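Local coordinates for putative Nitroreductase (Anabaena variabilis ATCC 29413, PDB 3EO7), which binds flavin mononucleotide and is probably an oxidoreductase of the nitroreductase family, its single chain carrying two nitroreductase-type regions, at residues G212-D215 against E216-N219; D179-Y182 against R183-L187; Q72-S75 against R76-R80; F375-N378 against L379-T382. All blocks are in the same frame, centred on the assembly; numbering follows the deposited sequence.

How the contacts relate
Contact 2 spans the start of helix 181-202 and contact 3 lies within helix 66-82, and those two helices also touch each other. Contact 2 is buried, and its segment reaches the flavin pocket, whereas contact 3 is partly buried, with a leucine ridge and arginines that pair with acids of neighbouring elements. Contact 1 is a partly buried helix start where an acetate and a water gather at polar groups. Contact 4, at the surface, is a turn leading into strand 381-390. Helix 452-473 borders contacts 1, 2 and 4. Contacts 2 and 3 fall on opposite sides of the chain's centre, about 27 Å apart between centres. In each, local chemistry follows place in the fold.

Contact 1: residues G212-D215 against E216-N219; sequences GFID and EAVN. With ACT (acetate ion), chain Q.
Two backbone hydrogen bonds start helix 215-222: Asn-219 N to Asp-215 O at 2.9 Å and Val-218 N to Ile-214 O at 3.0 Å, both nearly straight. Ile-214 is the N-cap residue, and its carbonyl accepts from Val-218 N. One turn apart, the side chains of Asp-215 and Asn-219 are joined through a water that donates to Asp-215 OD2 (2.8 Å) and accepts from Asn-219 ND2 (3.0 Å). The same ND2 gives a second, almost linear bond to an acetate oxygen, ACT O, at 2.8 Å; the ion probably comes from the crystallisation liquor. Asn-219 OD1 accepts from Ala-231 N on strand 229-239, so the amide is held at both of its ends. The carboxylate of Asp-215 has stronger partners, forming salt bridges with Arg-451 and Arg-454, an environment likely to keep it ionised.

Packing follows on the inner side. Val-218 CG2 meets the Phe-213 ring obliquely at CD1, 3.6 Å away, the two side chains crossing at about a right angle. Phe-213 is turned for this by a chi1 of 54°, with CG between the backbone N and carbonyl carbon. More loosely, Ile-214 CG2 lies 3.9 Å from Ala-217 CB. The arrangement is that of a helix N-terminus following a loop, here with an apolar N-cap residue and a first-turn aspartate anchored by arginines.

Contact 2: residues D179-Y182 against R183-L187; sequences DRAY and RRICL
Arg-180 O receives Arg-183 N across a weak, bent bond of 3.2 Å as a 3-10 turn passes into helix 181-202. Regular i to i+4 bonding then takes over. Ile-185 N reaches Ala-181 O at 2.8 Å, nearly on the line of the carbonyl, while Cys-186 N meets Tyr-182 O at 3.2 Å, tilted 29° from the carbonyl plane.

Among the side chains, Cys-186 carries its SG over one face of the Tyr-182 ring, 4.3 Å from the centroid and displaced toward the rim; this is a Cys sulfur-aromatic contact. Tyr-182 places its ring there with CG anti to the backbone N (chi1 -153°), and its hydroxyl bonds His-275. Ile-185 lays CG1 over Ala-181 O at 3.2 Å and brings CD1 to 4.2 Å from Ala-181 CB. Were Ile-185 cut back to an alanine, that methyl contact would go and a gap beside Ala-181 would be likely to open. Arg-184, bent at chi2 (-61°), folds back until NH1 lies 3.7 Å from Arg-180 O. The neighbouring guanidinium groups of Arg-180 and Arg-183 share Thr-17 as a partner, and Arg-183 also pairs with Asp-486.

At the far end of the segment Leu-187 touches the bound flavin mononucleotide. Helix 170-177 covers Ala-181 and Ile-185, helix 270-276 lies against Ala-181 and Tyr-182, and helix 452-473 packs on Tyr-182, Arg-183 and Cys-186.

Contact 3: residues Q72-S75 against R76-R80; sequences QRLS and RLLFR
Leu-74 and Leu-78 form the close-packed side of this helical segment, lying side by side and pointing the same way, one turn apart. Leu-78 CD1 sits 4.0 Å from Leu-74 CG, and Leu-78 CG rests 3.5 Å from Leu-74 O. Leu-74 brings its branch toward the next turn because CG stands anti to the backbone N (chi1 -178°). Leu-77 brings CB to 3.3 Å from Arg-73 O, and its side chain also packs on Tyr-205 and Thr-203. Ser-75, also buried, has its OG engaged by Leu-51 O and His-133.

The other side is looser and more polar. Gln-72 and Arg-76 are both partly exposed. Arg-76 CB lies 3.3 Å from the backbone oxygen Gln-72 O, the same oxygen that accepts from Arg-76 N. Arg-76 bends at chi3 (-51°), and its NH1 forms a salt bridge with Glu-328, which Arg-80 shares; two arginines would therefore polarise one carboxylate. Arg-73 bonds Thr-203 O through NE and makes a salt bridge with Asp-239 through NH2.

Four successive i to i+4 bonds run through the segment, from Arg-76 N to Gln-72 O at 2.9 Å through Phe-79 N to Ser-75 O at 2.9 Å. This is a regular alpha-helix with a Leu-74/Leu-78 ridge, and its arginines hold helix 66-82 to its neighbours through Asp-239 and Glu-328.

Contact 4: residues F375-N378 against L379-T382; sequences FDLN and LIET
Leu-377 O takes the shortest sound bond across this turn, from Ile-380 N at 3.0 Å, with the donor well above the carbonyl plane (60° out of it). Beside it, Leu-379 N bonds Asp-376 O at 3.2 Å. Together these i to i+3 bonds make a short 3-10 turn, opened by an Asx turn in which Asp-376 OD1 accepts the backbone N of Asn-378 at 3.0 Å. The carboxylate reaches that N-H because its CG stands anti to the backbone N (chi1 -166°), and OD1 is met from above the carboxylate plane. OD2, on the other branch, bonds the hydroxyl of Tyr-448, so the acid ties the turn to helix 441-448. With an alanine in place of Asp-376, both Asn-378 N and the Tyr-448 hydroxyl are likely to be left without their carboxylate mate, and the start of the turn less firmly defined.

Leu-379 crosses the acid at about a right angle, its CG 3.8 Å from Asp-376 CG, so the aliphatic branch covers part of the carboxylate. Leu-379 also packs against helices 441-448 and 452-473.

The chain then enters strand 381-390, where Glu-381 pairs by backbone bonds with Thr-438 and its OE1 bonds Tyr-398. A water lies 2.8 Å from Asn-378 O, near Glu-381. On the other side of the turn Ile-380 rests on His-437 of strand 433-439, and Leu-377 and Ile-380, both partly exposed, cross obliquely with Leu-377 CD2 4.1 Å from Ile-380 CD1.

Contact 1: residues G212-D215 against E216-N219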
loop_
_atom_site.group_PDB
_atom_site.type_symbol
_atom_site.label_atom_id
_atom_site.label_comp_id
_atom_site.label_asym_id
_atom_site.label_seq_id
_atom_site.Cartn_x
_atom_site.Cartn_y
_atom_site.Cartn_z
ATOM N N GLY A 212 -5.980 -3.582 13.536
ATOM C CA GLY A 212 -5.983 -3.842 14.963
ATOM C C GLY A 212 -6.296 -5.287 15.296
ATOM O O GLY A 212 -7.445 -5.731 15.266
ATOM N N PHE A 213 -5.242 -6.050 15.567
ATOM C CA PHE A 213 -5.385 -7.470 15.886
ATOM C C PHE A 213 -4.194 -7.897 16.748
ATOM O O PHE A 213 -3.178 -7.220 16.769
ATOM C CB PHE A 213 -5.473 -8.322 14.598
ATOM C CG PHE A 213 -4.331 -8.095 13.639
ATOM C CD1 PHE A 213 -3.090 -8.676 13.865
ATOM C CD2 PHE A 213 -4.492 -7.303 12.527
ATOM C CE1 PHE A 213 -2.038 -8.450 12.987
ATOM C CE2 PHE A 213 -3.451 -7.061 11.636
ATOM C CZ PHE A 213 -2.216 -7.644 11.862
ATOM N N ILE A 214 -4.342 -9.040 17.408
ATOM C CA ILE A 214 -3.327 -9.634 18.268
ATOM C C ILE A 214 -2.351 -10.377 17.359
ATOM O O ILE A 214 -2.635 -11.474 16.865
ATOM C CB ILE A 214 -3.939 -10.569 19.356
ATOM C CG1 ILE A 214 -4.977 -9.788 20.194
ATOM C CG2 ILE A 214 -2.840 -11.158 20.230
ATOM C CD1 ILE A 214 -5.834 -10.677 21.124
ATOM N N ASP A 215 -1.218 -9.732 17.096
ATOM C CA ASP A 215 -0.224 -10.298 16.159
ATOM C C ASP A 215 0.121 -11.736 16.467
ATOM O O ASP A 215 0.127 -12.570 15.572
ATOM C CB ASP A 215 1.050 -9.457 16.093
ATOM C CG ASP A 215 0.778 -8.016 15.690
ATOM O OD1 ASP A 215 0.198 -7.262 16.515
ATOM O OD2 ASP A 215 1.168 -7.649 14.567
ATOM N N GLU A 216 0.416 -12.008 17.734
ATOM C CA GLU A 216 0.788 -13.353 18.164
ATOM C C GLU A 216 -0.259 -14.389 17.715
ATOM O O GLU A 216 0.076 -15.489 17.258
ATOM C CB GLU A 216 0.947 -13.383 19.688
ATOM C CG GLU A 216 1.400 -14.729 20.233
ATOM C CD GLU A 216 1.528 -14.770 21.741
ATOM O OE1 GLU A 216 1.123 -13.819 22.449
ATOM O OE2 GLU A 216 2.020 -15.806 22.230
ATOM N N ALA A 217 -1.531 -14.043 17.907
ATOM C CA ALA A 217 -2.660 -14.917 17.600
ATOM C C ALA A 217 -2.855 -15.135 16.137
ATOM O O ALA A 217 -3.144 -16.259 15.700
ATOM C CB ALA A 217 -3.956 -14.362 18.231
ATOM N N VAL A 218 -2.735 -14.067 15.356
ATOM C CA VAL A 218 -2.912 -14.189 13.915
ATOM C C VAL A 218 -1.761 -14.999 13.336
ATOM O O VAL A 218 -1.975 -15.886 12.505
ATOM C CB VAL A 218 -3.040 -12.833 13.241
ATOM C CG1 VAL A 218 -3.123 -13.003 11.721
ATOM C CG2 VAL A 218 -4.268 -12.048 13.786
ATOM N N ASN A 219 -0.543 -14.724 13.789
ATOM C CA ASN A 219 0.625 -15.432 13.267
ATOM C C ASN A 219 0.568 -16.899 13.657
ATOM O O ASN A 219 0.905 -17.759 12.874
ATOM C CB ASN A 219 1.921 -14.727 13.666
ATOM C CG ASN A 219 2.017 -13.326 13.034
ATOM O OD1 ASN A 219 1.397 -13.085 11.983
ATOM N ND2 ASN A 219 2.724 -12.402 13.687
HETATM C C ACT Q . 4.363 -12.026 16.948
HETATM O O ACT Q . 3.865 -12.930 16.210
HETATM O OXT ACT Q . 4.708 -10.884 16.331
HETATM C CH3 ACT Q . 4.604 -12.483 18.391
HETATM O O HOH W 1 2.535 -9.514 12.950
#

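Contact 2: residues D179-Y182 against R183-L187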
loop_
_atom_site.group_PDB
_atom_site.type_symbol
_atom_site.label_atom_id
_atom_site.label_comp_id
_atom_site.label_asym_id
_atom_site.label_seq_id
_atom_site.Cartn_x
_atom_site.Cartn_y
_atom_site.Cartn_z
ATOM N N ASP A 179 17.675 -2.689 7.751
ATOM C CA ASP A 179 16.627 -2.194 8.658
ATOM C C ASP A 179 15.623 -1.254 7.982
ATOM O O ASP A 179 14.478 -1.158 8.418
ATOM C CB ASP A 179 17.223 -1.525 9.882
ATOM C CG ASP A 179 17.918 -2.497 10.818
ATOM O OD1 ASP A 179 17.488 -3.674 10.934
ATOM O OD2 ASP A 179 18.910 -2.041 11.411
ATOM N N ARG A 180 16.041 -0.577 6.899
ATOM C CA ARG A 180 15.132 0.327 6.164
ATOM C C ARG A 180 13.998 -0.433 5.498
ATOM O O ARG A 180 13.032 0.152 5.039
ATOM C CB ARG A 180 15.891 1.098 5.086
ATOM C CG ARG A 180 17.025 1.959 5.604
ATOM C CD ARG A 180 17.475 2.951 4.555
ATOM N NE ARG A 180 18.405 3.951 5.090
ATOM C CZ ARG A 180 19.724 3.846 5.118
ATOM N NH1 ARG A 180 20.342 2.767 4.663
ATOM N NH2 ARG A 180 20.450 4.844 5.613
ATOM N N ALA A 181 14.153 -1.760 5.375
ATOM C CA ALA A 181 13.137 -2.593 4.757
ATOM C C ALA A 181 11.748 -2.439 5.379
ATOM O O ALA A 181 10.778 -2.652 4.672
ATOM C CB ALA A 181 13.525 -4.091 4.752
ATOM N N TYR A 182 11.636 -2.134 6.672
ATOM C CA TYR A 182 10.304 -2.036 7.267
ATOM C C TYR A 182 9.445 -0.959 6.601
ATOM O O TYR A 182 8.254 -1.203 6.362
ATOM C CB TYR A 182 10.346 -1.852 8.777
ATOM C CG TYR A 182 9.121 -2.374 9.475
ATOM C CD1 TYR A 182 8.877 -3.756 9.554
ATOM C CD2 TYR A 182 8.202 -1.522 10.094
ATOM C CE1 TYR A 182 7.760 -4.250 10.213
ATOM C CE2 TYR A 182 7.096 -2.038 10.783
ATOM C CZ TYR A 182 6.883 -3.379 10.844
ATOM O OH TYR A 182 5.793 -3.853 11.530
ATOM N N ARG A 183 10.039 0.194 6.236
ATOM C CA ARG A 183 9.298 1.217 5.503
ATOM C C ARG A 183 8.809 0.643 4.174
ATOM O O ARG A 183 7.627 0.738 3.842
ATOM C CB ARG A 183 10.193 2.422 5.181
ATOM C CG ARG A 183 10.712 3.164 6.384
ATOM C CD ARG A 183 11.684 4.185 5.859
ATOM N NE ARG A 183 12.322 5.076 6.810
ATOM C CZ ARG A 183 12.503 6.382 6.587
ATOM N NH1 ARG A 183 11.970 6.973 5.520
ATOM N NH2 ARG A 183 13.173 7.117 7.457
ATOM N N ARG A 184 9.734 0.033 3.428
ATOM C CA ARG A 184 9.422 -0.491 2.096
ATOM C C ARG A 184 8.369 -1.610 2.148
ATOM O O ARG A 184 7.464 -1.658 1.309
ATOM C CB ARG A 184 10.685 -0.992 1.357
ATOM C CG ARG A 184 11.853 -0.017 1.345
ATOM C CD ARG A 184 11.563 1.307 0.674
ATOM N NE ARG A 184 12.841 1.983 0.461
ATOM C CZ ARG A 184 13.511 2.669 1.382
ATOM N NH1 ARG A 184 12.992 2.956 2.565
ATOM N NH2 ARG A 184 14.712 3.137 1.081
ATOM N N ILE A 185 8.482 -2.500 3.123
ATOM C CA ILE A 185 7.526 -3.577 3.291
ATOM C C ILE A 185 6.119 -3.029 3.476
ATOM O O ILE A 185 5.156 -3.504 2.871
ATOM C CB ILE A 185 7.906 -4.419 4.534
ATOM C CG1 ILE A 185 9.101 -5.324 4.217
ATOM C CG2 ILE A 185 6.718 -5.307 5.008
ATOM C CD1 ILE A 185 9.772 -5.945 5.459
ATOM N N CYS A 186 5.981 -2.025 4.338
ATOM C CA CYS A 186 4.652 -1.469 4.604
ATOM C C CYS A 186 4.093 -0.720 3.393
ATOM O O CYS A 186 2.904 -0.824 3.106
ATOM C CB CYS A 186 4.682 -0.616 5.846
ATOM S SG CYS A 186 4.957 -1.629 7.379
ATOM N N LEU A 187 4.945 0.033 2.706
ATOM C CA LEU A 187 4.545 0.711 1.446
ATOM C C LEU A 187 4.093 -0.315 0.419
ATOM O O LEU A 187 3.034 -0.146 -0.196
ATOM C CB LEU A 187 5.700 1.550 0.888
ATOM C CG LEU A 187 6.032 2.755 1.783
ATOM C CD1 LEU A 187 7.411 3.329 1.391
ATOM C CD2 LEU A 187 4.922 3.790 1.670
#

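Contact 3: residues Q72-S75 against R76-R80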
loop_
_atom_site.group_PDB
_atom_site.type_symbol
_atom_site.label_atom_id
_atom_site.label_comp_id
_atom_site.label_asym_id
_atom_site.label_seq_id
_atom_site.Cartn_x
_atom_site.Cartn_y
_atom_site.Cartn_z
ATOM N N GLN A 72 -14.925 -17.787 -10.354
ATOM C CA GLN A 72 -14.436 -16.730 -11.265
ATOM C C GLN A 72 -14.180 -15.431 -10.508
ATOM O O GLN A 72 -13.186 -14.759 -10.742
ATOM C CB GLN A 72 -15.422 -16.404 -12.382
ATOM C CG GLN A 72 -15.491 -17.400 -13.522
ATOM C CD GLN A 72 -16.649 -17.103 -14.490
ATOM O OE1 GLN A 72 -17.063 -15.944 -14.648
ATOM N NE2 GLN A 72 -17.176 -18.156 -15.130
ATOM N N ARG A 73 -15.075 -15.088 -9.597
ATOM C CA ARG A 73 -14.908 -13.873 -8.812
ATOM C C ARG A 73 -13.679 -13.964 -7.909
ATOM O O ARG A 73 -12.894 -13.028 -7.860
ATOM C CB ARG A 73 -16.171 -13.595 -7.983
ATOM C CG ARG A 73 -17.426 -13.332 -8.808
ATOM C CD ARG A 73 -18.652 -13.389 -7.908
ATOM N NE ARG A 73 -18.655 -12.252 -6.992
ATOM C CZ ARG A 73 -19.332 -12.185 -5.855
ATOM N NH1 ARG A 73 -20.051 -13.226 -5.428
ATOM N NH2 ARG A 73 -19.257 -11.095 -5.122
ATOM N N LEU A 74 -13.495 -15.093 -7.208
ATOM C CA LEU A 74 -12.308 -15.239 -6.330
ATOM C C LEU A 74 -11.007 -15.245 -7.158
ATOM O O LEU A 74 -10.004 -14.624 -6.801
ATOM C CB LEU A 74 -12.389 -16.548 -5.500
ATOM C CG LEU A 74 -11.189 -16.736 -4.526
ATOM C CD1 LEU A 74 -11.137 -15.592 -3.499
ATOM C CD2 LEU A 74 -11.250 -18.145 -3.856
ATOM N N SER A 75 -11.038 -15.954 -8.278
ATOM C CA SER A 75 -9.871 -16.066 -9.169
ATOM C C SER A 75 -9.458 -14.686 -9.681
ATOM O O SER A 75 -8.281 -14.291 -9.638
ATOM C CB SER A 75 -10.202 -17.012 -10.329
ATOM O OG SER A 75 -9.131 -17.097 -11.254
ATOM N N ARG A 76 -10.434 -13.935 -10.152
ATOM C CA ARG A 76 -10.182 -12.585 -10.656
ATOM C C ARG A 76 -9.743 -11.608 -9.575
ATOM O O ARG A 76 -8.831 -10.787 -9.801
ATOM C CB ARG A 76 -11.427 -12.076 -11.397
ATOM C CG ARG A 76 -11.300 -10.718 -12.089
ATOM C CD ARG A 76 -12.637 -10.299 -12.737
ATOM N NE ARG A 76 -13.177 -11.369 -13.573
ATOM C CZ ARG A 76 -12.901 -11.549 -14.864
ATOM N NH1 ARG A 76 -12.080 -10.716 -15.514
ATOM N NH2 ARG A 76 -13.460 -12.581 -15.515
ATOM N N LEU A 77 -10.373 -11.681 -8.394
ATOM C CA LEU A 77 -10.010 -10.828 -7.284
ATOM C C LEU A 77 -8.530 -11.027 -6.937
ATOM O O LEU A 77 -7.761 -10.066 -6.841
ATOM C CB LEU A 77 -10.916 -11.099 -6.065
ATOM C CG LEU A 77 -10.769 -10.141 -4.872
ATOM C CD1 LEU A 77 -12.070 -10.151 -4.025
ATOM C CD2 LEU A 77 -9.542 -10.504 -4.039
ATOM N N LEU A 78 -8.109 -12.282 -6.866
ATOM C CA LEU A 78 -6.730 -12.574 -6.478
ATOM C C LEU A 78 -5.757 -12.198 -7.581
ATOM O O LEU A 78 -4.700 -11.597 -7.323
ATOM C CB LEU A 78 -6.583 -14.012 -6.052
ATOM C CG LEU A 78 -7.212 -14.421 -4.701
ATOM C CD1 LEU A 78 -7.286 -15.956 -4.565
ATOM C CD2 LEU A 78 -6.401 -13.775 -3.575
ATOM N N PHE A 79 -6.122 -12.515 -8.816
ATOM C CA PHE A 79 -5.221 -12.246 -9.946
ATOM C C PHE A 79 -4.967 -10.760 -10.175
ATOM O O PHE A 79 -3.838 -10.331 -10.456
ATOM C CB PHE A 79 -5.728 -12.903 -11.217
ATOM C CG PHE A 79 -4.734 -12.829 -12.321
ATOM C CD1 PHE A 79 -3.552 -13.584 -12.240
ATOM C CD2 PHE A 79 -4.910 -11.952 -13.377
ATOM C CE1 PHE A 79 -2.589 -13.490 -13.217
ATOM C CE2 PHE A 79 -3.944 -11.859 -14.376
ATOM C CZ PHE A 79 -2.782 -12.621 -14.285
ATOM N N ARG A 80 -6.021 -9.959 -10.073
ATOM C CA ARG A 80 -5.895 -8.533 -10.293
ATOM C C ARG A 80 -5.187 -7.905 -9.092
ATOM O O ARG A 80 -4.624 -6.833 -9.215
ATOM C CB ARG A 80 -7.262 -7.885 -10.498
ATOM C CG ARG A 80 -8.036 -8.317 -11.769
ATOM C CD ARG A 80 -7.632 -7.519 -12.981
ATOM N NE ARG A 80 -8.275 -8.028 -14.203
ATOM C CZ ARG A 80 -7.669 -8.704 -15.190
ATOM N NH1 ARG A 80 -6.365 -8.982 -15.178
ATOM N NH2 ARG A 80 -8.390 -9.092 -16.243
#

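Contact 4: residues F375-N378 against L379-T382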
loop_
_atom_site.group_PDB
_atom_site.type_symbol
_atom_site.label_atom_id
_atom_site.label_comp_id
_atom_site.label_asym_id
_atom_site.label_seq_id
_atom_site.Cartn_x
_atom_site.Cartn_y
_atom_site.Cartn_z
ATOM N N PHE A 375 -6.405 2.916 7.118
ATOM C CA PHE A 375 -6.185 2.850 8.562
ATOM C C PHE A 375 -6.543 4.193 9.167
ATOM O O PHE A 375 -7.448 4.280 10.023
ATOM C CB PHE A 375 -4.757 2.392 8.880
ATOM C CG PHE A 375 -4.478 1.019 8.398
ATOM C CD1 PHE A 375 -5.080 -0.066 9.018
ATOM C CD2 PHE A 375 -3.626 0.783 7.331
ATOM C CE1 PHE A 375 -4.857 -1.347 8.568
ATOM C CE2 PHE A 375 -3.412 -0.493 6.873
ATOM C CZ PHE A 375 -4.007 -1.566 7.506
ATOM N N ASP A 376 -5.883 5.265 8.721
ATOM C CA ASP A 376 -6.281 6.605 9.135
ATOM C C ASP A 376 -5.672 7.680 8.263
ATOM O O ASP A 376 -4.571 8.157 8.529
ATOM C CB ASP A 376 -5.959 6.869 10.619
ATOM C CG ASP A 376 -6.659 8.120 11.148
ATOM O OD1 ASP A 376 -7.191 8.881 10.336
ATOM O OD2 ASP A 376 -6.680 8.325 12.370
ATOM N N LEU A 377 -6.388 8.070 7.222
ATOM C CA LEU A 377 -5.918 9.137 6.317
ATOM C C LEU A 377 -5.802 10.495 6.952
ATOM O O LEU A 377 -5.074 11.373 6.453
ATOM C CB LEU A 377 -6.770 9.200 5.070
ATOM C CG LEU A 377 -6.532 8.125 4.028
ATOM C CD1 LEU A 377 -7.319 8.477 2.776
ATOM C CD2 LEU A 377 -5.041 7.998 3.710
ATOM N N ASN A 378 -6.468 10.686 8.091
ATOM C CA ASN A 378 -6.323 11.944 8.786
ATOM C C ASN A 378 -4.892 12.220 9.245
ATOM O O ASN A 378 -4.576 13.345 9.578
ATOM C CB ASN A 378 -7.253 12.028 9.965
ATOM C CG ASN A 378 -8.706 12.074 9.545
ATOM O OD1 ASN A 378 -9.077 12.789 8.599
ATOM N ND2 ASN A 378 -9.537 11.312 10.243
ATOM N N LEU A 379 -4.038 11.190 9.254
ATOM C CA LEU A 379 -2.675 11.318 9.699
ATOM C C LEU A 379 -1.689 11.663 8.561
ATOM O O LEU A 379 -0.511 11.873 8.820
ATOM C CB LEU A 379 -2.232 10.022 10.364
ATOM C CG LEU A 379 -3.104 9.503 11.515
ATOM C CD1 LEU A 379 -2.530 8.202 12.069
ATOM C CD2 LEU A 379 -3.219 10.568 12.608
ATOM N N ILE A 380 -2.174 11.649 7.326
ATOM C CA ILE A 380 -1.309 11.826 6.169
ATOM C C ILE A 380 -1.623 13.141 5.451
ATOM O O ILE A 380 -2.790 13.481 5.222
ATOM C CB ILE A 380 -1.476 10.643 5.208
ATOM C CG1 ILE A 380 -0.845 9.379 5.844
ATOM C CG2 ILE A 380 -0.832 10.930 3.823
ATOM C CD1 ILE A 380 -1.263 8.205 5.205
ATOM N N GLU A 381 -0.579 13.898 5.166
ATOM C CA GLU A 381 -0.700 15.120 4.404
ATOM C C GLU A 381 -0.043 14.909 3.040
ATOM O O GLU A 381 0.834 14.050 2.861
ATOM C CB GLU A 381 -0.065 16.264 5.165
ATOM C CG GLU A 381 -0.737 16.587 6.502
ATOM C CD GLU A 381 -2.186 16.943 6.372
ATOM O OE1 GLU A 381 -2.566 17.623 5.385
ATOM O OE2 GLU A 381 -2.972 16.560 7.267
ATOM N N THR A 382 -0.462 15.737 2.076
ATOM C CA THR A 382 0.011 15.624 0.719
ATOM C C THR A 382 0.570 16.966 0.251
ATOM O O THR A 382 -0.100 17.994 0.374
ATOM C CB THR A 382 -1.118 15.158 -0.226
ATOM O OG1 THR A 382 -1.642 13.892 0.229
ATOM C CG2 THR A 382 -0.598 15.107 -1.704
HETATM O O HOH W 2 -2.350 14.970 9.135
#